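Local coordinates for protein putative polysaccharide deacetylase (Bdellovibrio bacteriovorus HD100, PDB 5JP6) that probably removes acetyl groups from peptidoglycan sugars as a zinc-binding carbohydrate esterase of family 4, in a predatory bacterium that remodels the wall of its prey, at residues 56-59 against 60-63; 215-219 against 220-224; 309-312 against 313-317. The protein carries 1 engineered substitution. All coordinates share one frame; numbering follows the deposited sequence.

Contact 1 (56-59 against 60-63); sequences LFAN and WRHE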
loop_
_atom_site.group_PDB
_atom_site.type_symbol
_atom_site.label_atom_id
_atom_site.label_comp_id
_atom_site.label_asym_id
_atom_site.label_seq_id
_atom_site.Cartn_x
_atom_site.Cartn_y
_atom_site.Cartn_z
ATOM N N LEU A 56 -7.037 14.644 6.504
ATOM C CA LEU A 56 -6.850 15.711 7.520
ATOM C C LEU A 56 -5.758 16.688 7.042
ATOM O O LEU A 56 -5.929 17.922 7.063
ATOM C CB LEU A 56 -6.438 15.118 8.864
ATOM C CG LEU A 56 -7.499 14.348 9.651
ATOM C CD1 LEU A 56 -6.904 13.873 10.963
ATOM C CD2 LEU A 56 -8.718 15.240 9.897
ATOM N N PHE A 57 -4.632 16.149 6.592
ATOM C CA PHE A 57 -3.518 17.009 6.146
ATOM C C PHE A 57 -3.833 17.727 4.832
ATOM O O PHE A 57 -3.409 18.862 4.671
ATOM C CB PHE A 57 -2.176 16.255 6.056
ATOM C CG PHE A 57 -1.377 16.258 7.325
ATOM C CD1 PHE A 57 -1.768 15.355 8.328
ATOM C CD2 PHE A 57 -0.312 17.094 7.563
ATOM C CE1 PHE A 57 -1.068 15.302 9.526
ATOM C CE2 PHE A 57 0.374 17.032 8.761
ATOM C CZ PHE A 57 -0.011 16.132 9.734
ATOM N N ALA A 58 -4.592 17.111 3.919
ATOM C CA ALA A 58 -4.982 17.831 2.713
ATOM C C ALA A 58 -5.816 19.052 3.115
ATOM O O ALA A 58 -5.621 20.165 2.623
ATOM C CB ALA A 58 -5.751 16.943 1.759
ATOM N N ASN A 59 -6.729 18.873 4.050
ATOM C CA ASN A 59 -7.531 20.002 4.497
ATOM C C ASN A 59 -6.698 21.041 5.233
ATOM O O ASN A 59 -6.883 22.226 5.021
ATOM C CB ASN A 59 -8.655 19.540 5.406
ATOM C CG ASN A 59 -9.484 20.703 5.917
ATOM O OD1 ASN A 59 -10.130 21.422 5.139
ATOM N ND2 ASN A 59 -9.422 20.940 7.203
ATOM N N TRP A 60 -5.779 20.599 6.092
ATOM C CA TRP A 60 -4.893 21.546 6.793
ATOM C C TRP A 60 -3.995 22.311 5.821
ATOM O O TRP A 60 -3.758 23.488 6.014
ATOM C CB TRP A 60 -4.057 20.870 7.908
ATOM C CG TRP A 60 -4.907 20.453 9.071
ATOM C CD1 TRP A 60 -6.011 21.124 9.574
ATOM C CD2 TRP A 60 -4.727 19.312 9.902
ATOM N NE1 TRP A 60 -6.527 20.447 10.636
ATOM C CE2 TRP A 60 -5.774 19.327 10.863
ATOM C CE3 TRP A 60 -3.801 18.266 9.929
ATOM C CZ2 TRP A 60 -5.911 18.347 11.844
ATOM C CZ3 TRP A 60 -3.939 17.295 10.903
ATOM C CH2 TRP A 60 -4.992 17.334 11.853
ATOM N N ARG A 61 -3.508 21.661 4.771
ATOM C CA ARG A 61 -2.739 22.395 3.787
ATOM C C ARG A 61 -3.600 23.486 3.162
ATOM O O ARG A 61 -3.104 24.584 2.925
ATOM C CB ARG A 61 -2.180 21.492 2.701
ATOM C CG ARG A 61 -1.057 20.600 3.139
ATOM C CD ARG A 61 -0.311 19.959 1.981
ATOM N NE ARG A 61 -1.192 19.272 1.054
ATOM C CZ ARG A 61 -1.586 18.000 1.182
ATOM N NH1 ARG A 61 -1.216 17.263 2.230
ATOM N NH2 ARG A 61 -2.384 17.466 0.274
ATOM N N HIS A 62 -4.868 23.177 2.862
ATOM C CA HIS A 62 -5.769 24.172 2.278
ATOM C C HIS A 62 -6.021 25.329 3.245
ATOM O O HIS A 62 -5.899 26.500 2.879
ATOM C CB HIS A 62 -7.069 23.530 1.839
ATOM C CG HIS A 62 -8.010 24.482 1.190
ATOM N ND1 HIS A 62 -7.915 24.814 -0.146
ATOM C CD2 HIS A 62 -9.026 25.220 1.697
ATOM C CE1 HIS A 62 -8.860 25.689 -0.442
ATOM N NE2 HIS A 62 -9.548 25.949 0.659
ATOM N N GLU A 63 -6.303 25.010 4.504
ATOM C CA GLU A 63 -6.556 26.050 5.506
ATOM C C GLU A 63 -5.354 26.964 5.703
ATOM O O GLU A 63 -5.488 28.184 5.828
ATOM C CB GLU A 63 -6.954 25.419 6.839
ATOM C CG GLU A 63 -8.280 24.680 6.743
ATOM C CD GLU A 63 -8.733 24.076 8.044
ATOM O OE1 GLU A 63 -7.929 23.991 9.011
ATOM O OE2 GLU A 63 -9.924 23.695 8.094
#
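Trp-60 turns one edge of its six-membered ring onto a face of Phe-57, three residues earlier on helix 53-66. The planes stand 76° apart with ring centroids 5.2 Å from each other, a T-shaped (edge-to-face) pair, and its nearest approach is 3.8 Å from Phe-57 CE1 to Trp-60 CZ3. From one turn back, Leu-56 lies alongside the indole, pointing the same way. Its CB sits over the face of the six-membered ring, 4.1 Å from that centroid, a CH-pi contact. Trp-60 has CG beside its own N and anti to its carbonyl carbon (chi1 -70°), which swings the indole back along the helix beneath the Leu-56 carbonyl; Leu-56 O stands 3.2 Å above the indole plane while accepting the regular helical bond from Trp-60 N.

On another flank, the chain of Arg-61 bends at chi3 and returns its guanidinium over the preceding turn, with Ala-58 CA 3.4 Å above the guanidinium plane, toward its rim. NH1 is hydrogen-bonded to Asn-102 OD1. At the helix surface, Asn-59 ND2 donates a weak bond to Glu-63 OE2, 2.9 Å away, with amide and carboxylate planes 74° apart.

Leu-56, Phe-57 and Trp-60 are buried. Trp-60 also meets Met-74 and Leu-78 of helix 71-83, Ile-26 and Val-30 of helix 24-39 and Leu-105 of helix 103-106, so the aromatic pair belongs to the apolar interior of this helical region. The Asn-59/Glu-63 pair lies toward the surface, where its weak bond probably adds only modestly to the backbone bonds.

Contact 2 (215-219 against 220-224); sequences KRVAA and DGHVI
The imidazole of His-222 presents an edge to the last turn of helix 211-219: Val-217 O lies at that edge, near the ring plane, 3.4 Å from His-222 CD2. Over one face of the same ring, offset toward the rim, is Asp-220 O; Phe-200 meets the imidazole in an edge-to-face pair, and ND1 is hydrogen-bonded to Ala-198 N. The carboxylate of Asp-220 is joined to Arg-216 O by a water that donates to both OD1 and that carbonyl.

Beyond the polar turn, Ile-224 reaches back from strand 223-227. With CG1 anti to its carbonyl carbon (chi1 -50°), its CD1 comes 3.6 Å from Val-217 CG1 and 3.9 Å from Ala-218 CB.

Between these groups the helix closes in a Schellman motif, with Gly-221 at positive phi (88°). Gly-221 N donates to Ala-218 O at 3.1 Å, 56° out of the carbonyl plane. Asp-220 N bonds to Val-217 O at 3.2 Å and, weakly, to Arg-216 O, sharing its N-H between two carbonyls. A second water bridges Ala-218 O and His-222 O.

At this helix-to-strand junction, the carbonyls of Arg-216, Val-217 and Ala-218 take up backbone N-H groups, those of Arg-216 and Ala-218 water as well, while apolar tips seal helix against strand.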
loop_
_atom_site.group_PDB
_atom_site.type_symbol
_atom_site.label_atom_id
_atom_site.label_comp_id
_atom_site.label_asym_id
_atom_site.label_seq_id
_atom_site.Cartn_x
_atom_site.Cartn_y
_atom_site.Cartn_z
ATOM N N LYS A 215 9.992 2.497 -11.503
ATOM C CA LYS A 215 10.922 1.834 -12.390
ATOM C C LYS A 215 11.701 0.706 -11.699
ATOM O O LYS A 215 11.981 -0.320 -12.320
ATOM C CB LYS A 215 11.850 2.828 -13.034
ATOM C CG LYS A 215 11.168 3.811 -13.993
ATOM C CD LYS A 215 12.191 4.722 -14.648
ATOM C CE LYS A 215 11.483 5.734 -15.518
ATOM N NZ LYS A 215 12.482 6.584 -16.205
ATOM N N ARG A 216 12.065 0.889 -10.428
ATOM C CA ARG A 216 12.734 -0.191 -9.695
ATOM C C ARG A 216 11.823 -1.359 -9.454
ATOM O O ARG A 216 12.281 -2.498 -9.523
ATOM C CB ARG A 216 13.331 0.314 -8.381
ATOM C CG ARG A 216 14.425 1.395 -8.630
ATOM C CD ARG A 216 15.149 1.789 -7.344
ATOM N NE ARG A 216 14.352 2.578 -6.412
ATOM C CZ ARG A 216 14.259 3.896 -6.442
ATOM N NH1 ARG A 216 14.861 4.578 -7.409
ATOM N NH2 ARG A 216 13.546 4.548 -5.530
ATOM N N VAL A 217 10.541 -1.106 -9.177
ATOM C CA VAL A 217 9.583 -2.213 -9.050
ATOM C C VAL A 217 9.561 -2.993 -10.377
ATOM O O VAL A 217 9.658 -4.222 -10.372
ATOM C CB VAL A 217 8.153 -1.725 -8.703
ATOM C CG1 VAL A 217 7.156 -2.878 -8.692
ATOM C CG2 VAL A 217 8.107 -0.945 -7.386
ATOM N N ALA A 218 9.437 -2.272 -11.494
ATOM C CA ALA A 218 9.372 -2.889 -12.825
ATOM C C ALA A 218 10.637 -3.746 -13.096
ATOM O O ALA A 218 10.556 -4.879 -13.592
ATOM C CB ALA A 218 9.174 -1.860 -13.909
ATOM N N ALA A 219 11.805 -3.191 -12.770
ATOM C CA ALA A 219 13.056 -3.849 -13.080
ATOM C C ALA A 219 13.237 -5.174 -12.301
ATOM O O ALA A 219 14.026 -6.016 -12.718
ATOM C CB ALA A 219 14.214 -2.915 -12.834
ATOM N N ASP A 220 12.523 -5.314 -11.178
ATOM C CA ASP A 220 12.615 -6.492 -10.331
ATOM C C ASP A 220 11.637 -7.592 -10.764
ATOM O O ASP A 220 11.558 -8.615 -10.102
ATOM C CB ASP A 220 12.479 -6.157 -8.830
ATOM C CG ASP A 220 13.787 -5.645 -8.193
ATOM O OD1 ASP A 220 14.803 -5.426 -8.932
ATOM O OD2 ASP A 220 13.757 -5.429 -6.955
ATOM N N GLY A 221 10.909 -7.397 -11.872
ATOM C CA GLY A 221 10.095 -8.467 -12.476
ATOM C C GLY A 221 8.676 -8.600 -11.959
ATOM O O GLY A 221 7.973 -9.540 -12.299
ATOM N N HIS A 222 8.225 -7.612 -11.194
ATOM C CA HIS A 222 6.902 -7.692 -10.607
ATOM C C HIS A 222 5.826 -7.262 -11.608
ATOM O O HIS A 222 6.098 -6.586 -12.601
ATOM C CB HIS A 222 6.853 -6.832 -9.354
ATOM C CG HIS A 222 7.887 -7.200 -8.348
ATOM N ND1 HIS A 222 7.898 -8.402 -7.686
ATOM C CD2 HIS A 222 8.980 -6.524 -7.932
ATOM C CE1 HIS A 222 8.948 -8.443 -6.880
ATOM N NE2 HIS A 222 9.609 -7.307 -7.005
ATOM N N VAL A 223 4.609 -7.675 -11.318
ATOM C CA VAL A 223 3.422 -7.215 -12.049
ATOM C C VAL A 223 3.026 -5.853 -11.494
ATOM O O VAL A 223 3.040 -5.638 -10.281
ATOM C CB VAL A 223 2.286 -8.256 -12.008
ATOM C CG1 VAL A 223 0.959 -7.619 -12.340
ATOM C CG2 VAL A 223 2.618 -9.402 -12.934
ATOM N N ILE A 224 2.695 -4.925 -12.389
ATOM C CA ILE A 224 2.272 -3.587 -12.011
ATOM C C ILE A 224 1.008 -3.192 -12.765
ATOM O O ILE A 224 1.040 -3.015 -13.969
ATOM C CB ILE A 224 3.360 -2.541 -12.236
ATOM C CG1 ILE A 224 4.684 -2.975 -11.622
ATOM C CG2 ILE A 224 2.909 -1.179 -11.689
ATOM C CD1 ILE A 224 5.826 -2.030 -11.975
HETATM O O HOH W 1 15.061 -2.672 -9.218
HETATM O O HOH W 2 8.230 -6.202 -14.300
#

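Contact 3 (309-312 against 313-317); sequences RTQS and NEQLL
Residues 309-312 run as an irregular, largely extended loop into helix 313-327, and the change in psi, from 159° at Ser-312 to -42° at Asn-313, marks the helix start. Ser-312 is the N-cap. Its carbonyl O receives the first regular helical bond, nearly straight, from Leu-316 N at 3.0 Å.

The side chain of Ser-312 supplies the other half of the cap. OG stands between its own N and carbonyl carbon (chi1 62°), which turns it over the first turn to accept from Gln-315 N at 3.0 Å.

Gln-311 takes the same first torsion, but its longer chain lies across Leu-316 at about a right angle, its CD 3.8 Å from Leu-316 CB. The amide is turned by two polar partners: NE2 donates back to Arg-309 O at 2.9 Å, bracing the loop, and OE1 accepts from a water 2.8 Å away. A further, weak link from that water to Gln-315 NE2 is doubtful, because the Gln-315 side chain is modelled in two positions. OE1 approaches Leu-316 N as well, at 3.2 Å, but the angle is too poor for a hydrogen bond. On another side of the turn, Asn-313 N bonds to Gln-124 OE1 and Asn-313 OD1 to Arg-340 NH1, joining the helix start to helices 110-126 and 339-354.

The first amide hydrogens of the helix have no helical carbonyl a turn earlier to bond to; Ser-312 OG accepts from Gln-315 N and Gln-124 OE1 from Asn-313 N. The oxygens of Ser-312 and Gln-311 probably also suit the partial positive charge of the helix end, so the loop is tied to the helix by polar groups, with Leu-316 as apolar backing.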
loop_
_atom_site.group_PDB
_atom_site.type_symbol
_atom_site.label_atom_id
_atom_site.label_comp_id
_atom_site.label_asym_id
_atom_site.label_seq_id
_atom_site.Cartn_x
_atom_site.Cartn_y
_atom_site.Cartn_z
ATOM N N ARG A 309 -4.302 -0.892 10.076
ATOM C CA ARG A 309 -4.574 -0.666 11.493
ATOM C C ARG A 309 -3.267 -0.508 12.265
ATOM O O ARG A 309 -2.369 -1.323 12.162
ATOM C CB ARG A 309 -5.427 -1.813 12.067
ATOM C CG ARG A 309 -6.071 -1.426 13.387
ATOM C CD ARG A 309 -6.643 -2.597 14.129
ATOM N NE ARG A 309 -7.702 -3.274 13.419
ATOM C CZ ARG A 309 -8.974 -2.876 13.385
ATOM N NH1 ARG A 309 -9.328 -1.709 13.931
ATOM N NH2 ARG A 309 -9.873 -3.637 12.774
ATOM N N THR A 310 -3.158 0.542 13.048
ATOM C CA THR A 310 -2.027 0.707 13.956
ATOM C C THR A 310 -2.015 -0.484 14.905
ATOM O O THR A 310 -3.029 -0.803 15.563
ATOM C CB THR A 310 -2.094 2.007 14.744
ATOM O OG1 THR A 310 -2.190 3.112 13.847
ATOM C CG2 THR A 310 -0.859 2.188 15.662
ATOM N N GLN A 311 -0.843 -1.105 15.001
ATOM C CA GLN A 311 -0.671 -2.308 15.815
ATOM C C GLN A 311 0.817 -2.603 15.883
ATOM O O GLN A 311 1.586 -2.063 15.074
ATOM C CB GLN A 311 -1.379 -3.485 15.205
ATOM C CG GLN A 311 -0.872 -3.884 13.824
ATOM C CD GLN A 311 -1.850 -4.780 13.080
ATOM O OE1 GLN A 311 -2.059 -5.936 13.456
ATOM N NE2 GLN A 311 -2.465 -4.248 12.049
ATOM N N SER A 312 1.216 -3.467 16.803
ATOM C CA SER A 312 2.621 -3.873 16.892
ATOM C C SER A 312 3.024 -4.693 15.674
ATOM O O SER A 312 2.178 -5.306 15.001
ATOM C CB SER A 312 2.847 -4.689 18.155
ATOM O OG SER A 312 2.087 -5.882 18.154
ATOM N N ASN A 313 4.326 -4.757 15.415
ATOM C CA ASN A 313 4.812 -5.649 14.379
ATOM C C ASN A 313 4.356 -7.081 14.630
ATOM O O ASN A 313 3.941 -7.787 13.716
ATOM C CB ASN A 313 6.331 -5.680 14.366
ATOM C CG ASN A 313 6.989 -4.415 13.835
ATOM O OD1 ASN A 313 6.418 -3.364 13.779
ATOM N ND2 ASN A 313 8.290 -4.555 13.515
ATOM N N GLU A 314 4.427 -7.500 15.896
ATOM C CA GLU A 314 4.016 -8.830 16.357
ATOM C C GLU A 314 2.556 -9.126 16.012
ATOM O O GLU A 314 2.202 -10.178 15.490
ATOM C CB GLU A 314 4.240 -8.884 17.880
ATOM C CG GLU A 314 4.260 -10.237 18.523
ATOM C CD GLU A 314 5.048 -10.196 19.859
ATOM O OE1 GLU A 314 6.312 -10.235 19.780
ATOM O OE2 GLU A 314 4.419 -10.150 20.971
ATOM N N GLN A 315 1.667 -8.180 16.316
ATOM C CA GLN A 315 0.258 -8.321 16.027
ATOM C C GLN A 315 -0.038 -8.444 14.495
ATOM O O GLN A 315 -0.769 -9.278 14.056
ATOM C CB GLN A 315 -0.491 -7.170 16.715
ATOM C CG GLN A 315 -1.981 -7.213 16.442
ATOM C CD GLN A 315 -2.757 -6.248 17.300
ATOM O OE1 GLN A 315 -2.272 -5.751 18.306
ATOM N NE2 GLN A 315 -3.962 -5.957 16.880
ATOM N N LEU A 316 0.649 -7.569 13.743
ATOM C CA LEU A 316 0.469 -7.590 12.301
ATOM C C LEU A 316 0.879 -8.936 11.709
ATOM O O LEU A 316 0.126 -9.529 10.939
ATOM C CB LEU A 316 1.238 -6.422 11.657
ATOM C CG LEU A 316 1.154 -6.335 10.117
ATOM C CD1 LEU A 316 -0.317 -6.257 9.683
ATOM C CD2 LEU A 316 1.935 -5.152 9.612
ATOM N N LEU A 317 2.055 -9.451 12.094
ATOM C CA LEU A 317 2.545 -10.776 11.605
ATOM C C LEU A 317 1.547 -11.836 12.025
ATOM O O LEU A 317 1.257 -12.718 11.243
ATOM C CB LEU A 317 3.947 -11.114 12.128
ATOM C CG LEU A 317 5.068 -10.453 11.370
ATOM C CD1 LEU A 317 6.304 -10.313 12.248
ATOM C CD2 LEU A 317 5.330 -11.261 10.081
HETATM O O HOH W 3 -4.582 -7.110 13.843
#

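In the fold
The three contacts follow one another along the chain without touching. Contact 1 lies among the helices between residues 24 and 126, ahead of the strands of the parallel sheet, whereas contacts 2 and 3 mark the end and the beginning of helices inside the NodB homology range. Those two sit on opposite sides of the chain's centre, their own centres about 27 Å apart; contact 1 is about 33 Å from contact 2 and about 28 Å from contact 3, centre to centre. Contact 2 is nearest the metal site: strand 223-227 leads on to the zinc ligand His-227, and the Ile-224 side chain is about 14 Å from the zinc ion. Contacts 1 and 3 lie away from the annotated sites.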